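Local coordinates for protein rhizavidin (Rhizobium etli, PDB 3EW1) that binds biotin with high affinity as a dimer of avidin-family beta barrels, at residues V99-L104 with Q116-F121. Sequence-based numbering, arbitrary orientation.
Sequences VTSWNL and QGQDTF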
ATOM      1  N   VAL B  99      -4.775  -7.988  11.414  1.00 19.35           N
ATOM      2  CA  VAL B  99      -3.507  -8.021  12.123  1.00 20.51           C
ATOM      3  C   VAL B  99      -2.428  -7.601  11.139  1.00 20.12           C
ATOM      4  O   VAL B  99      -2.288  -8.197  10.052  1.00 21.01           O
ATOM      5  CB  VAL B  99      -3.189  -9.444  12.666  1.00 20.69           C
ATOM      6  CG1 VAL B  99      -1.801  -9.472  13.322  1.00 22.08           C
ATOM      7  CG2 VAL B  99      -4.248  -9.900  13.684  1.00 21.94           C
ATOM      8  N   THR B 100      -1.681  -6.558  11.506  1.00 20.48           N
ATOM      9  CA  THR B 100      -0.710  -5.953  10.577  1.00 19.32           C
ATOM     10  C   THR B 100       0.661  -5.657  11.193  1.00 20.30           C
ATOM     11  O   THR B 100       0.777  -5.466  12.409  1.00 22.19           O
ATOM     12  CB  THR B 100      -1.214  -4.587  10.012  1.00 20.10           C
ATOM     13  OG1 THR B 100      -1.172  -3.581  11.019  1.00 22.20           O
ATOM     14  CG2 THR B 100      -2.583  -4.650   9.371  1.00 20.18           C
ATOM     15  N   SER B 101       1.687  -5.606  10.335  1.00 18.66           N
ATOM     16  CA  SER B 101       3.002  -4.947  10.617  1.00 19.30           C
ATOM     17  C   SER B 101       3.042  -3.745   9.767  1.00 19.22           C
ATOM     18  O   SER B 101       2.504  -3.778   8.662  1.00 19.95           O
ATOM     19  CB  SER B 101       4.154  -5.850  10.193  1.00 18.58           C
ATOM     20  OG  SER B 101       4.148  -7.012  11.045  1.00 23.14           O
ATOM     21  N   TRP B 102       3.695  -2.693  10.272  1.00 18.59           N
ATOM     22  CA  TRP B 102       3.851  -1.449   9.497  1.00 18.99           C
ATOM     23  C   TRP B 102       5.274  -0.973   9.530  1.00 18.04           C
ATOM     24  O   TRP B 102       6.060  -1.271  10.448  1.00 18.98           O
ATOM     25  CB  TRP B 102       2.884  -0.354   9.959  1.00 21.31           C
ATOM     26  CG  TRP B 102       2.889   0.013  11.444  1.00 21.17           C
ATOM     27  CD1 TRP B 102       1.982  -0.379  12.410  1.00 23.42           C
ATOM     28  CD2 TRP B 102       3.820   0.896  12.109  1.00 23.15           C
ATOM     29  NE1 TRP B 102       2.318   0.181  13.624  1.00 23.39           N
ATOM     30  CE2 TRP B 102       3.435   0.966  13.471  1.00 24.59           C
ATOM     31  CE3 TRP B 102       4.954   1.597  11.696  1.00 21.90           C
ATOM     32  CZ2 TRP B 102       4.140   1.717  14.415  1.00 24.69           C
ATOM     33  CZ3 TRP B 102       5.660   2.358  12.642  1.00 23.20           C
ATOM     34  CH2 TRP B 102       5.251   2.410  13.980  1.00 23.51           C
ATOM     35  N   ASN B 103       5.594  -0.236   8.459  1.00 18.31           N
ATOM     36  CA  ASN B 103       6.799   0.561   8.344  1.00 18.66           C
ATOM     37  C   ASN B 103       6.398   2.018   8.175  1.00 18.23           C
ATOM     38  O   ASN B 103       5.429   2.315   7.506  1.00 19.84           O
ATOM     39  CB  ASN B 103       7.636   0.097   7.150  1.00 17.83           C
ATOM     40  CG  ASN B 103       8.322  -1.243   7.415  1.00 18.71           C
ATOM     41  OD1 ASN B 103       8.954  -1.429   8.480  1.00 22.91           O
ATOM     42  ND2 ASN B 103       8.274  -2.148   6.441  1.00 18.72           N
ATOM     43  N   LEU B 104       7.165   2.904   8.801  1.00 19.70           N
ATOM     44  CA  LEU B 104       6.974   4.345   8.676  1.00 19.01           C
ATOM     45  C   LEU B 104       8.300   4.904   8.175  1.00 19.00           C
ATOM     46  O   LEU B 104       9.333   4.760   8.846  1.00 19.29           O
ATOM     47  CB  LEU B 104       6.625   4.955  10.054  1.00 19.10           C
ATOM     48  CG  LEU B 104       6.678   6.468  10.304  1.00 21.07           C
ATOM     49  CD1 LEU B 104       5.719   7.189   9.375  1.00 22.62           C
ATOM     50  CD2 LEU B 104       6.365   6.792  11.776  1.00 21.27           C
ATOM     51  N   GLN B 116       9.487   0.721  12.633  1.00 26.65           N
ATOM     52  CA  GLN B 116       8.627  -0.459  12.461  1.00 27.39           C
ATOM     53  C   GLN B 116       7.730  -0.658  13.642  1.00 26.36           C
ATOM     54  O   GLN B 116       8.081  -0.280  14.758  1.00 27.38           O
ATOM     55  CB  GLN B 116       9.471  -1.714  12.321  1.00 27.97           C
ATOM     56  CG  GLN B 116      10.548  -1.621  11.253  1.00 33.08           C
ATOM     57  CD  GLN B 116      11.165  -2.964  10.967  1.00 37.93           C
ATOM     58  OE1 GLN B 116      11.511  -3.700  11.891  1.00 41.33           O
ATOM     59  NE2 GLN B 116      11.286  -3.307   9.692  1.00 39.20           N
ATOM     60  N   GLY B 117       6.580  -1.279  13.395  1.00 25.68           N
ATOM     61  CA  GLY B 117       5.620  -1.561  14.467  1.00 25.34           C
ATOM     62  C   GLY B 117       4.534  -2.537  14.068  1.00 24.73           C
ATOM     63  O   GLY B 117       4.576  -3.132  13.005  1.00 23.85           O
ATOM     64  N   GLN B 118       3.554  -2.688  14.944  1.00 25.25           N
ATOM     65  CA  GLN B 118       2.421  -3.545  14.686  1.00 25.33           C
ATOM     66  C   GLN B 118       1.144  -2.848  15.086  1.00 24.62           C
ATOM     67  O   GLN B 118       1.097  -2.174  16.125  1.00 25.49           O
ATOM     68  CB  GLN B 118       2.525  -4.823  15.510  1.00 27.08           C
ATOM     69  CG  GLN B 118       3.580  -5.804  15.064  1.00 32.38           C
ATOM     70  CD  GLN B 118       4.343  -6.331  16.261  1.00 39.78           C
ATOM     71  OE1 GLN B 118       4.076  -7.428  16.768  1.00 43.34           O
ATOM     72  NE2 GLN B 118       5.273  -5.519  16.760  1.00 42.17           N
ATOM     73  N   ASP B 119       0.093  -3.047  14.291  1.00 23.03           N
ATOM     74  CA  ASP B 119      -1.242  -2.536  14.611  1.00 21.85           C
ATOM     75  C   ASP B 119      -2.219  -3.668  14.369  1.00 22.05           C
ATOM     76  O   ASP B 119      -2.072  -4.402  13.400  1.00 20.67           O
ATOM     77  CB  ASP B 119      -1.676  -1.425  13.653  1.00 21.57           C
ATOM     78  CG  ASP B 119      -1.123  -0.081  13.994  1.00 22.71           C
ATOM     79  OD1 ASP B 119      -0.459   0.105  15.028  1.00 24.86           O
ATOM     80  OD2 ASP B 119      -1.353   0.834  13.176  1.00 21.36           O
ATOM     81  N   THR B 120      -3.234  -3.769  15.228  1.00 20.97           N
ATOM     82  CA  THR B 120      -4.363  -4.659  14.998  1.00 22.14           C
ATOM     83  C   THR B 120      -5.636  -3.834  15.016  1.00 21.40           C
ATOM     84  O   THR B 120      -5.914  -3.149  16.009  1.00 22.42           O
ATOM     85  CB  THR B 120      -4.431  -5.773  16.084  1.00 22.56           C
ATOM     86  OG1 THR B 120      -3.267  -6.584  15.958  1.00 24.83           O
ATOM     87  CG2 THR B 120      -5.704  -6.670  15.928  1.00 23.31           C
ATOM     88  N   PHE B 121      -6.413  -3.944  13.935  1.00 18.94           N
ATOM     89  CA  PHE B 121      -7.633  -3.186  13.722  1.00 19.25           C
ATOM     90  C   PHE B 121      -8.847  -4.054  14.020  1.00 20.25           C
ATOM     91  O   PHE B 121      -8.937  -5.129  13.458  1.00 21.67           O
ATOM     92  CB  PHE B 121      -7.691  -2.731  12.240  1.00 20.29           C
ATOM     93  CG  PHE B 121      -6.651  -1.712  11.878  1.00 19.58           C
ATOM     94  CD1 PHE B 121      -5.357  -2.100  11.472  1.00 15.94           C
ATOM     95  CD2 PHE B 121      -6.922  -0.375  12.002  1.00 17.10           C
ATOM     96  CE1 PHE B 121      -4.368  -1.137  11.124  1.00 17.60           C
ATOM     97  CE2 PHE B 121      -5.922   0.594  11.641  1.00 16.17           C
ATOM     98  CZ  PHE B 121      -4.666   0.175  11.254  1.00 18.13           C
TER
HETATM   99  O   HOH W   1      -0.514  -6.415  14.783  1.00 32.10           O
HETATM  100  O   HOH W   2       1.835   0.400  16.898  1.00 43.07           O
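Q116 pairs with N103 in the beta hairpin of strands 95-108 and 111-124, the last two strands of the avidin-type eight-stranded antiparallel barrel. The two side chains run alongside each other, and Q116 NE2 donates to a lone pair of N103 OD1 at 3.2 Å, the amide planes 23° apart and the oxygen lying somewhat out of the Q116 amide plane. Both residues also pack on their counterparts in the second subunit, so the S101, N103 and Q116 part of this face lies against that subunit. G117 and W102 form a hydrogen-bonded pair, with W102 N to G117 O at 2.9 Å and a return bond from G117 N to W102 O. With CG between its backbone N and carbonyl carbon (chi1 54°), the indole of W102 folds across the neighbouring strand, and G117 CA sits over its six-membered ring, 3.7 Å from the centroid, as a CH-pi contact. An alanine in place of W102 would probably leave G117 without its aromatic cover and D119 OD1 without the weak indole bond. At the edge of the indole, in its plane, a water donates to Q118 O and accepts weakly from W102 NE1. D119, a biotin-site residue, presents OD1 to W102 NE1 at 3.1 Å, a weak bond to a carboxylate turned 56° from the indole plane; Q22 is the stronger partner of OD1, while W85 donates to OD2. On the backbone, D119 O takes two donors from T100, N at 2.9 Å and OG1 at 2.7 Å. Another water bridges T100 O and T120 OG1, which also lies near V99 CG2. The F121 side chain touches Y41, a biotin-site residue of strand 36-42, and its ring edge meets T100, with F121 CE1 4.0 Å from T100 OG1.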